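Local structure of VIN1 (Oscarella pearsei, 6BFI) at residues E73-P76 with S77-E80; I245-V248 with L249-T253; K408-E411 with A412-R416; E477-L480 with E481-S485. The protein probably binds actin filaments and may play a role in cell-cell adhesion, as a sponge homologue of vinculin. All coordinates share one frame; numbering follows the deposited sequence.

Each contact joins consecutive residues on a different helix of this largely helical, strand-free member of the vinculin family, interaction 2 running from the end of its helix into the loop. Interactions 3 and 4 form a pair: their centres are about 14 Å apart, and helices 399-427 and 466-493 meet where Phe410 CZ comes within 3.3 Å of Trp479 NE1 and Thr414 OG1 within 3.4 Å of the same nitrogen. Interaction 2 lies about 24 Å from interaction 1 and about 29 Å from interaction 4, centre to centre. Interaction 1 is outlying, its centre about 61 Å from that of interaction 3 and about 41 Å from the centre of the chain.

Interaction 1 of 4, residues E73-P76 with S77-E80; sequences ELPP and SMQE
Leu74 and Met78 face the same neighbouring helices from a proline kink in helix 68-97, where Pro75 and Pro76, lacking an N-H, leave the preceding turn without two of its backbone bonds. Beyond the kink the usual pattern holds, with Gln79 N donating to Pro75 O at 2.9 Å and Glu80 N to Pro76 O. Leu74 O is gripped twice: Met78 N reaches it at 3.0 Å almost in line with the carbonyl bond, while Ser77 OG comes from the side at 2.8 Å, 28° out of the carbonyl plane. A chi1 of 55° turns the Ser77 hydroxyl back onto this oxygen, one turn earlier. Met78 SD lies 3.8 Å from Leu74 CG, and the bend at chi3 (-58°) folds Met78 CE back to 3.6 Å from Pro75 CA. Both side chains also touch Leu122 of helix 102-145, and Leu74 reaches Ala58 and Met78 reaches Ala59 of helix 41-59. An alanine in place of Met78 would probably leave the Leu74 branches without their thioether neighbour and open a gap beside Leu122. Here serine and thioether divide the work, the hydroxyl adding a second bond to the backbone acceptor and the bent thioether chain lying against the leucine.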
loop_
_atom_site.group_PDB
_atom_site.type_symbol
_atom_site.label_atom_id
_atom_site.label_comp_id
_atom_site.label_asym_id
_atom_site.label_seq_id
_atom_site.Cartn_x
_atom_site.Cartn_y
_atom_site.Cartn_z
ATOM N N GLU A 73 10.901 -37.774 -4.442
ATOM C CA GLU A 73 11.316 -36.903 -3.349
ATOM C C GLU A 73 10.685 -37.271 -2.013
ATOM O O GLU A 73 11.150 -36.784 -0.976
ATOM C CB GLU A 73 10.978 -35.445 -3.682
ATOM C CG GLU A 73 11.737 -34.881 -4.873
ATOM C CD GLU A 73 11.183 -33.547 -5.334
ATOM O OE1 GLU A 73 10.239 -33.042 -4.690
ATOM O OE2 GLU A 73 11.687 -33.007 -6.341
ATOM N N LEU A 74 9.648 -38.114 -2.006
ATOM C CA LEU A 74 8.966 -38.419 -0.746
ATOM C C LEU A 74 9.795 -39.297 0.194
ATOM O O LEU A 74 9.927 -38.937 1.380
ATOM C CB LEU A 74 7.597 -39.040 -1.049
ATOM C CG LEU A 74 6.654 -39.354 0.110
ATOM C CD1 LEU A 74 6.255 -38.081 0.832
ATOM C CD2 LEU A 74 5.425 -40.094 -0.404
ATOM N N PRO A 75 10.357 -40.433 -0.234
ATOM C CA PRO A 75 10.993 -41.362 0.728
ATOM C C PRO A 75 12.113 -40.724 1.536
ATOM O O PRO A 75 12.161 -40.925 2.761
ATOM C CB PRO A 75 11.515 -42.497 -0.168
ATOM C CG PRO A 75 10.597 -42.490 -1.326
ATOM C CD PRO A 75 10.276 -41.042 -1.578
ATOM N N PRO A 76 13.046 -39.972 0.922
ATOM C CA PRO A 76 14.126 -39.394 1.747
ATOM C C PRO A 76 13.623 -38.502 2.869
ATOM O O PRO A 76 14.120 -38.593 4.001
ATOM C CB PRO A 76 14.963 -38.610 0.726
ATOM C CG PRO A 76 14.711 -39.293 -0.558
ATOM C CD PRO A 76 13.264 -39.666 -0.505
ATOM N N SER A 77 12.640 -37.645 2.592
ATOM C CA SER A 77 12.091 -36.796 3.644
ATOM C C SER A 77 11.361 -37.624 4.697
ATOM O O SER A 77 11.456 -37.332 5.899
ATOM C CB SER A 77 11.164 -35.740 3.040
ATOM O OG SER A 77 10.152 -36.336 2.249
ATOM N N MET A 78 10.635 -38.664 4.267
ATOM C CA MET A 78 9.953 -39.533 5.227
ATOM C C MET A 78 10.946 -40.164 6.198
ATOM O O MET A 78 10.800 -40.047 7.424
ATOM C CB MET A 78 9.160 -40.616 4.492
ATOM C CG MET A 78 7.923 -40.111 3.770
ATOM S SD MET A 78 6.825 -41.444 3.237
ATOM C CE MET A 78 7.911 -42.407 2.194
ATOM N N GLN A 79 11.968 -40.841 5.663
ATOM C CA GLN A 79 12.972 -41.473 6.512
ATOM C C GLN A 79 13.694 -40.449 7.379
ATOM O O GLN A 79 14.041 -40.743 8.529
ATOM C CB GLN A 79 13.968 -42.244 5.645
ATOM C CG GLN A 79 14.874 -43.199 6.404
ATOM C CD GLN A 79 15.719 -44.050 5.473
ATOM O OE1 GLN A 79 16.055 -43.631 4.365
ATOM N NE2 GLN A 79 16.060 -45.257 5.916
ATOM N N GLU A 80 13.915 -39.244 6.851
ATOM C CA GLU A 80 14.557 -38.192 7.634
ATOM C C GLU A 80 13.740 -37.860 8.879
ATOM O O GLU A 80 14.229 -37.971 10.013
ATOM C CB GLU A 80 14.751 -36.949 6.762
ATOM C CG GLU A 80 15.567 -35.844 7.412
ATOM C CD GLU A 80 17.056 -36.122 7.379
ATOM O OE1 GLU A 80 17.478 -37.025 6.624
ATOM O OE2 GLU A 80 17.806 -35.437 8.107
#

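Interaction 2 of 4, residues I245-V248 with L249-T253; sequences IIRV and LQLTT
The torsions of Ile245 and Leu249 set two branched side chains next to each other: chi1 of Ile245 (-81°) leaves CG2 on the far side from its own backbone nitrogen, and chi2 of Leu249 (172°) extends CD1 back along the helix, so that CG2 and CD1 meet at 3.8 Å. The two side chains run alongside each other in one direction. Leu249 also leans on the preceding turn, its CG 3.3 Å from Ile245 O, the carbonyl that receives Leu249 N at 2.9 Å.

Two residues further on, Arg247 bends at chi3, and its guanidinium approaches Leu251, whose CD1 lies 3.9 Å from NH1. NH2 of the same group forms a salt bridge with Glu244, one turn back, which holds the guanidinium beside the leucine methyl. Around these groups, Ile245 touches Val175 of helix 154-178, while Val248 packs on Leu191 and Leu251 on His187, both of helix 185-215; Leu249 reaches Met134 of helix 102-145.

The backbone tightens at the same place. Gln250 N gives only a weak bond to Ile246 O, at 3.4 Å, and a shorter one of 3.2 Å to Arg247 O. Leu251 N then donates to Val248 O at 3.2 Å, from well above the carbonyl plane. Bonds between residues four apart thus give way to bonds between residues three apart, a tightening common at the C-terminal end of an alpha-helix, here where helix 224-249 passes into the loop ahead of helix 268-283.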
loop_
_atom_site.group_PDB
_atom_site.type_symbol
_atom_site.label_atom_id
_atom_site.label_comp_id
_atom_site.label_asym_id
_atom_site.label_seq_id
_atom_site.Cartn_x
_atom_site.Cartn_y
_atom_site.Cartn_z
ATOM N N ILE A 245 1.065 -14.388 -12.314
ATOM C CA ILE A 245 0.405 -15.474 -11.590
ATOM C C ILE A 245 1.377 -16.624 -11.365
ATOM O O ILE A 245 1.447 -17.191 -10.268
ATOM C CB ILE A 245 -0.855 -15.942 -12.342
ATOM C CG1 ILE A 245 -2.031 -15.014 -12.049
ATOM C CG2 ILE A 245 -1.216 -17.367 -11.956
ATOM C CD1 ILE A 245 -3.295 -15.378 -12.795
ATOM N N ILE A 246 2.149 -16.978 -12.394
ATOM C CA ILE A 246 3.110 -18.069 -12.261
ATOM C C ILE A 246 4.182 -17.715 -11.239
ATOM O O ILE A 246 4.615 -18.566 -10.453
ATOM C CB ILE A 246 3.719 -18.416 -13.633
ATOM C CG1 ILE A 246 2.643 -18.981 -14.560
ATOM C CG2 ILE A 246 4.864 -19.410 -13.484
ATOM C CD1 ILE A 246 3.120 -19.233 -15.976
ATOM N N ARG A 247 4.617 -16.452 -11.223
ATOM C CA ARG A 247 5.669 -16.048 -10.295
ATOM C C ARG A 247 5.180 -16.087 -8.852
ATOM O O ARG A 247 5.871 -16.599 -7.965
ATOM C CB ARG A 247 6.177 -14.650 -10.653
ATOM C CG ARG A 247 7.437 -14.256 -9.900
ATOM C CD ARG A 247 7.780 -12.791 -10.105
ATOM N NE ARG A 247 6.798 -11.912 -9.477
ATOM C CZ ARG A 247 6.857 -11.511 -8.209
ATOM N NH1 ARG A 247 7.853 -11.911 -7.429
ATOM N NH2 ARG A 247 5.918 -10.711 -7.721
ATOM N N VAL A 248 3.987 -15.545 -8.598
ATOM C CA VAL A 248 3.447 -15.526 -7.242
ATOM C C VAL A 248 3.096 -16.933 -6.780
ATOM O O VAL A 248 3.234 -17.256 -5.593
ATOM C CB VAL A 248 2.232 -14.583 -7.174
ATOM C CG1 VAL A 248 1.657 -14.548 -5.766
ATOM C CG2 VAL A 248 2.624 -13.184 -7.626
ATOM N N LEU A 249 2.646 -17.790 -7.702
ATOM C CA LEU A 249 2.355 -19.179 -7.360
ATOM C C LEU A 249 3.575 -19.889 -6.790
ATOM O O LEU A 249 3.436 -20.772 -5.937
ATOM C CB LEU A 249 1.843 -19.929 -8.594
ATOM C CG LEU A 249 0.334 -19.955 -8.838
ATOM C CD1 LEU A 249 0.013 -20.562 -10.198
ATOM C CD2 LEU A 249 -0.359 -20.732 -7.737
ATOM N N GLN A 250 4.772 -19.515 -7.238
ATOM C CA GLN A 250 6.001 -20.197 -6.859
ATOM C C GLN A 250 6.724 -19.536 -5.692
ATOM O O GLN A 250 7.792 -20.013 -5.295
ATOM C CB GLN A 250 6.939 -20.286 -8.067
ATOM C CG GLN A 250 6.392 -21.138 -9.206
ATOM C CD GLN A 250 7.287 -21.126 -10.430
ATOM O OE1 GLN A 250 7.946 -20.128 -10.720
ATOM N NE2 GLN A 250 7.315 -22.240 -11.155
ATOM N N LEU A 251 6.178 -18.458 -5.134
ATOM C CA LEU A 251 6.786 -17.828 -3.971
ATOM C C LEU A 251 6.489 -18.646 -2.723
ATOM O O LEU A 251 5.331 -18.976 -2.445
ATOM C CB LEU A 251 6.276 -16.398 -3.803
ATOM C CG LEU A 251 6.853 -15.367 -4.773
ATOM C CD1 LEU A 251 6.370 -13.969 -4.416
ATOM C CD2 LEU A 251 8.372 -15.430 -4.777
ATOM N N THR A 252 7.539 -18.980 -1.976
ATOM C CA THR A 252 7.417 -19.701 -0.714
ATOM C C THR A 252 8.015 -18.897 0.436
ATOM O O THR A 252 8.496 -19.466 1.417
ATOM C CB THR A 252 8.079 -21.076 -0.804
ATOM O OG1 THR A 252 9.481 -20.921 -1.065
ATOM C CG2 THR A 252 7.449 -21.903 -1.915
ATOM N N THR A 253 7.988 -17.571 0.325
ATOM C CA THR A 253 8.647 -16.692 1.279
ATOM C C THR A 253 7.690 -15.607 1.752
ATOM O O THR A 253 6.760 -15.218 1.039
ATOM C CB THR A 253 9.892 -16.033 0.668
ATOM O OG1 THR A 253 9.533 -15.372 -0.553
ATOM C CG2 THR A 253 10.967 -17.073 0.385
#

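Interaction 3 of 4, residues K408-E411 with A412-R416; sequences KEFE and AHTAR
The Phe410 ring carries Thr414 CG2 over one of its faces, 4.0 Å above the plane and shifted toward the rim, with CE2 the closest ring atom. It also meets the indole of Trp479, the two planes inclined at about 55°, and Ile383 of helix 381-390 touches it as well. This is an i to i+4 contact on the inward side of helix 399-427, within the helical bundle architecture of the vinculin family. The second flat group, the His413 imidazole, turns away from the phenyl: its NE2 donates to Val379 O, and the side chain touches Pro382 of helix 381-390.

The threonine is placed by its first torsion. With chi1 at 179° the hydroxyl stands opposite the backbone nitrogen, where OG1 bonds to Ser449 OG and makes a weak bond with Trp479 NE1, while the methyl is left between nitrogen and carbonyl carbon, on the side facing the preceding turn. One side chain therefore serves both an apolar and a polar neighbour. The main chain is a regular helix: Ala412 N reaches Lys408 O at 3.0 Å, His413 N reaches Glu409 O at 2.9 Å, and Ala415 N reaches Glu411 O at 3.0 Å. Thr414 N binds Phe410 O at 2.9 Å, and Thr414 CG2 sits 3.3 Å from that same oxygen and equally far from Glu411 O.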
loop_
_atom_site.group_PDB
_atom_site.type_symbol
_atom_site.label_atom_id
_atom_site.label_comp_id
_atom_site.label_asym_id
_atom_site.label_seq_id
_atom_site.Cartn_x
_atom_site.Cartn_y
_atom_site.Cartn_z
ATOM N N LYS A 408 -3.228 14.146 -30.307
ATOM C CA LYS A 408 -2.116 14.710 -29.548
ATOM C C LYS A 408 -2.605 15.355 -28.258
ATOM O O LYS A 408 -1.969 15.218 -27.202
ATOM C CB LYS A 408 -1.352 15.721 -30.401
ATOM C CG LYS A 408 0.048 16.010 -29.890
ATOM C CD LYS A 408 0.846 14.721 -29.764
ATOM C CE LYS A 408 2.217 14.965 -29.156
ATOM N NZ LYS A 408 2.970 13.692 -28.976
ATOM N N GLU A 409 -3.745 16.050 -28.320
ATOM C CA GLU A 409 -4.318 16.625 -27.108
ATOM C C GLU A 409 -4.671 15.542 -26.097
ATOM O O GLU A 409 -4.485 15.731 -24.888
ATOM C CB GLU A 409 -5.547 17.468 -27.448
ATOM C CG GLU A 409 -5.218 18.803 -28.095
ATOM C CD GLU A 409 -6.456 19.627 -28.396
ATOM O OE1 GLU A 409 -7.577 19.092 -28.263
ATOM O OE2 GLU A 409 -6.306 20.810 -28.765
ATOM N N PHE A 410 -5.172 14.394 -26.568
ATOM C CA PHE A 410 -5.463 13.302 -25.642
ATOM C C PHE A 410 -4.187 12.771 -25.000
ATOM O O PHE A 410 -4.139 12.552 -23.783
ATOM C CB PHE A 410 -6.203 12.165 -26.345
ATOM C CG PHE A 410 -6.245 10.897 -25.533
ATOM C CD1 PHE A 410 -7.202 10.721 -24.548
ATOM C CD2 PHE A 410 -5.306 9.894 -25.731
ATOM C CE1 PHE A 410 -7.232 9.563 -23.788
ATOM C CE2 PHE A 410 -5.333 8.740 -24.974
ATOM C CZ PHE A 410 -6.300 8.576 -24.001
ATOM N N GLU A 411 -3.150 12.539 -25.808
ATOM C CA GLU A 411 -1.896 12.018 -25.267
ATOM C C GLU A 411 -1.332 12.946 -24.196
ATOM O O GLU A 411 -0.942 12.496 -23.110
ATOM C CB GLU A 411 -0.885 11.808 -26.396
ATOM C CG GLU A 411 -1.237 10.660 -27.333
ATOM C CD GLU A 411 -0.814 9.304 -26.792
ATOM O OE1 GLU A 411 0.090 8.686 -27.390
ATOM O OE2 GLU A 411 -1.378 8.857 -25.770
ATOM N N ALA A 412 -1.296 14.252 -24.482
ATOM C CA ALA A 412 -0.810 15.203 -23.485
ATOM C C ALA A 412 -1.716 15.240 -22.261
ATOM O O ALA A 412 -1.235 15.416 -21.133
ATOM C CB ALA A 412 -0.684 16.597 -24.101
ATOM N N HIS A 413 -3.024 15.056 -22.459
ATOM C CA HIS A 413 -3.957 15.063 -21.336
ATOM C C HIS A 413 -3.676 13.907 -20.378
ATOM O O HIS A 413 -3.414 14.117 -19.187
ATOM C CB HIS A 413 -5.393 15.006 -21.857
ATOM C CG HIS A 413 -6.429 14.945 -20.777
ATOM N ND1 HIS A 413 -6.632 15.970 -19.880
ATOM C CD2 HIS A 413 -7.323 13.980 -20.456
ATOM C CE1 HIS A 413 -7.606 15.640 -19.051
ATOM N NE2 HIS A 413 -8.042 14.437 -19.378
ATOM N N THR A 414 -3.723 12.673 -20.885
ATOM C CA THR A 414 -3.504 11.522 -20.012
ATOM C C THR A 414 -2.091 11.506 -19.438
ATOM O O THR A 414 -1.902 11.106 -18.278
ATOM C CB THR A 414 -3.800 10.221 -20.764
ATOM O OG1 THR A 414 -3.560 9.102 -19.903
ATOM C CG2 THR A 414 -2.933 10.094 -22.012
ATOM N N ALA A 415 -1.096 11.952 -20.209
ATOM C CA ALA A 415 0.244 12.097 -19.650
ATOM C C ALA A 415 0.239 13.059 -18.469
ATOM O O ALA A 415 0.902 12.813 -17.452
ATOM C CB ALA A 415 1.221 12.571 -20.726
ATOM N N ARG A 416 -0.521 14.154 -18.577
ATOM C CA ARG A 416 -0.596 15.108 -17.475
ATOM C C ARG A 416 -1.288 14.501 -16.261
ATOM O O ARG A 416 -0.871 14.741 -15.119
ATOM C CB ARG A 416 -1.319 16.375 -17.927
ATOM C CG ARG A 416 -1.369 17.466 -16.876
ATOM C CD ARG A 416 0.024 17.969 -16.533
ATOM N NE ARG A 416 -0.032 19.190 -15.738
ATOM C CZ ARG A 416 1.015 19.969 -15.487
ATOM N NH1 ARG A 416 2.210 19.657 -15.969
ATOM N NH2 ARG A 416 0.864 21.066 -14.759
#

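Interaction 4 of 4, residues E477-L480 with E481-S485; sequences EKWL and EAAES
A water links the Glu481 carboxylate to the Lys478 carbonyl on helix 466-493: it donates to Glu481 OE1 at 2.7 Å and to Lys478 O at 3.0 Å, a carbonyl that also receives Ala482 N in an almost straight N-H bond (177°). The lysine ammonium stays beyond salt-bridge range, with NZ 4.5 Å from Glu481 OE1, and the carboxylate's other oxygen makes a long, weak ion pair with Lys444. Further along, Ser485 OG returns to Ala482 O at 2.9 Å, adding a side-chain bond to the regular backbone ladder.

The helix's other side is apolar. Ala483 CB sits over the six-membered ring of Trp479, 3.8 Å from its centroid and 15° off the normal, a CH-pi contact. The chi1 of Trp479 (-173°) carries the indole along the helix to cover this methyl, and Leu480 CD2 lies at the ring edge, in plane. Leu445 of helix 432-449 touches both Trp479 and Ala483. The helix thus shows a polar face, where one water ties the carboxylate to a backbone carbonyl while the ammonium probably adds no more than a loose attraction, and a buried one, where a small methyl lets the indole lie close.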
loop_
_atom_site.group_PDB
_atom_site.type_symbol
_atom_site.label_atom_id
_atom_site.label_comp_id
_atom_site.label_asym_id
_atom_site.label_seq_id
_atom_site.Cartn_x
_atom_site.Cartn_y
_atom_site.Cartn_z
ATOM N N GLU A 477 -14.095 3.065 -22.452
ATOM C CA GLU A 477 -14.609 2.838 -21.107
ATOM C C GLU A 477 -13.544 2.261 -20.180
ATOM O O GLU A 477 -13.583 2.508 -18.969
ATOM C CB GLU A 477 -15.833 1.927 -21.158
ATOM C CG GLU A 477 -17.002 2.540 -21.913
ATOM C CD GLU A 477 -18.149 1.568 -22.106
ATOM O OE1 GLU A 477 -19.243 1.813 -21.554
ATOM O OE2 GLU A 477 -17.950 0.553 -22.807
ATOM N N LYS A 478 -12.591 1.494 -20.717
ATOM C CA LYS A 478 -11.473 1.055 -19.886
ATOM C C LYS A 478 -10.615 2.237 -19.454
ATOM O O LYS A 478 -10.231 2.340 -18.279
ATOM C CB LYS A 478 -10.627 0.022 -20.631
ATOM C CG LYS A 478 -11.329 -1.306 -20.832
ATOM C CD LYS A 478 -11.726 -1.905 -19.495
ATOM C CE LYS A 478 -12.776 -2.986 -19.668
ATOM N NZ LYS A 478 -13.200 -3.552 -18.359
ATOM N N TRP A 479 -10.316 3.145 -20.388
ATOM C CA TRP A 479 -9.544 4.330 -20.034
ATOM C C TRP A 479 -10.289 5.185 -19.017
ATOM O O TRP A 479 -9.688 5.685 -18.058
ATOM C CB TRP A 479 -9.215 5.147 -21.282
ATOM C CG TRP A 479 -8.285 6.302 -21.007
ATOM C CD1 TRP A 479 -6.933 6.327 -21.192
ATOM C CD2 TRP A 479 -8.641 7.591 -20.485
ATOM N NE1 TRP A 479 -6.426 7.551 -20.821
ATOM C CE2 TRP A 479 -7.454 8.344 -20.384
ATOM C CE3 TRP A 479 -9.847 8.181 -20.096
ATOM C CZ2 TRP A 479 -7.439 9.654 -19.912
ATOM C CZ3 TRP A 479 -9.829 9.479 -19.625
ATOM C CH2 TRP A 479 -8.634 10.201 -19.536
ATOM N N LEU A 480 -11.599 5.363 -19.207
ATOM C CA LEU A 480 -12.378 6.162 -18.264
ATOM C C LEU A 480 -12.427 5.507 -16.890
ATOM O O LEU A 480 -12.403 6.197 -15.865
ATOM C CB LEU A 480 -13.792 6.386 -18.801
ATOM C CG LEU A 480 -13.937 7.381 -19.953
ATOM C CD1 LEU A 480 -15.392 7.485 -20.404
ATOM C CD2 LEU A 480 -13.396 8.744 -19.552
ATOM N N GLU A 481 -12.502 4.176 -16.847
ATOM C CA GLU A 481 -12.512 3.483 -15.563
ATOM C C GLU A 481 -11.191 3.677 -14.826
ATOM O O GLU A 481 -11.173 4.091 -13.658
ATOM C CB GLU A 481 -12.805 1.997 -15.771
ATOM C CG GLU A 481 -12.586 1.147 -14.528
ATOM C CD GLU A 481 -11.460 0.143 -14.697
ATOM O OE1 GLU A 481 -11.307 -0.403 -15.811
ATOM O OE2 GLU A 481 -10.724 -0.096 -13.714
ATOM N N ALA A 482 -10.071 3.393 -15.500
ATOM C CA ALA A 482 -8.771 3.555 -14.857
ATOM C C ALA A 482 -8.545 4.998 -14.424
ATOM O O ALA A 482 -8.080 5.255 -13.305
ATOM C CB ALA A 482 -7.659 3.100 -15.802
ATOM N N ALA A 483 -8.886 5.954 -15.292
ATOM C CA ALA A 483 -8.650 7.360 -14.987
ATOM C C ALA A 483 -9.530 7.838 -13.838
ATOM O O ALA A 483 -9.094 8.647 -13.011
ATOM C CB ALA A 483 -8.884 8.209 -16.236
ATOM N N GLU A 484 -10.770 7.345 -13.766
ATOM C CA GLU A 484 -11.662 7.758 -12.687
ATOM C C GLU A 484 -11.237 7.159 -11.351
ATOM O O GLU A 484 -11.308 7.832 -10.315
ATOM C CB GLU A 484 -13.104 7.375 -13.017
ATOM C CG GLU A 484 -13.828 8.359 -13.935
ATOM C CD GLU A 484 -14.293 9.621 -13.216
ATOM O OE1 GLU A 484 -13.906 9.831 -12.045
ATOM O OE2 GLU A 484 -15.054 10.404 -13.823
ATOM N N SER A 485 -10.796 5.898 -11.344
ATOM C CA SER A 485 -10.318 5.314 -10.092
ATOM C C SER A 485 -9.041 6.001 -9.618
ATOM O O SER A 485 -8.902 6.319 -8.425
ATOM C CB SER A 485 -10.093 3.814 -10.262
ATOM O OG SER A 485 -9.027 3.565 -11.156
HETATM O O HOH W 1 -9.061 -0.259 -17.246
#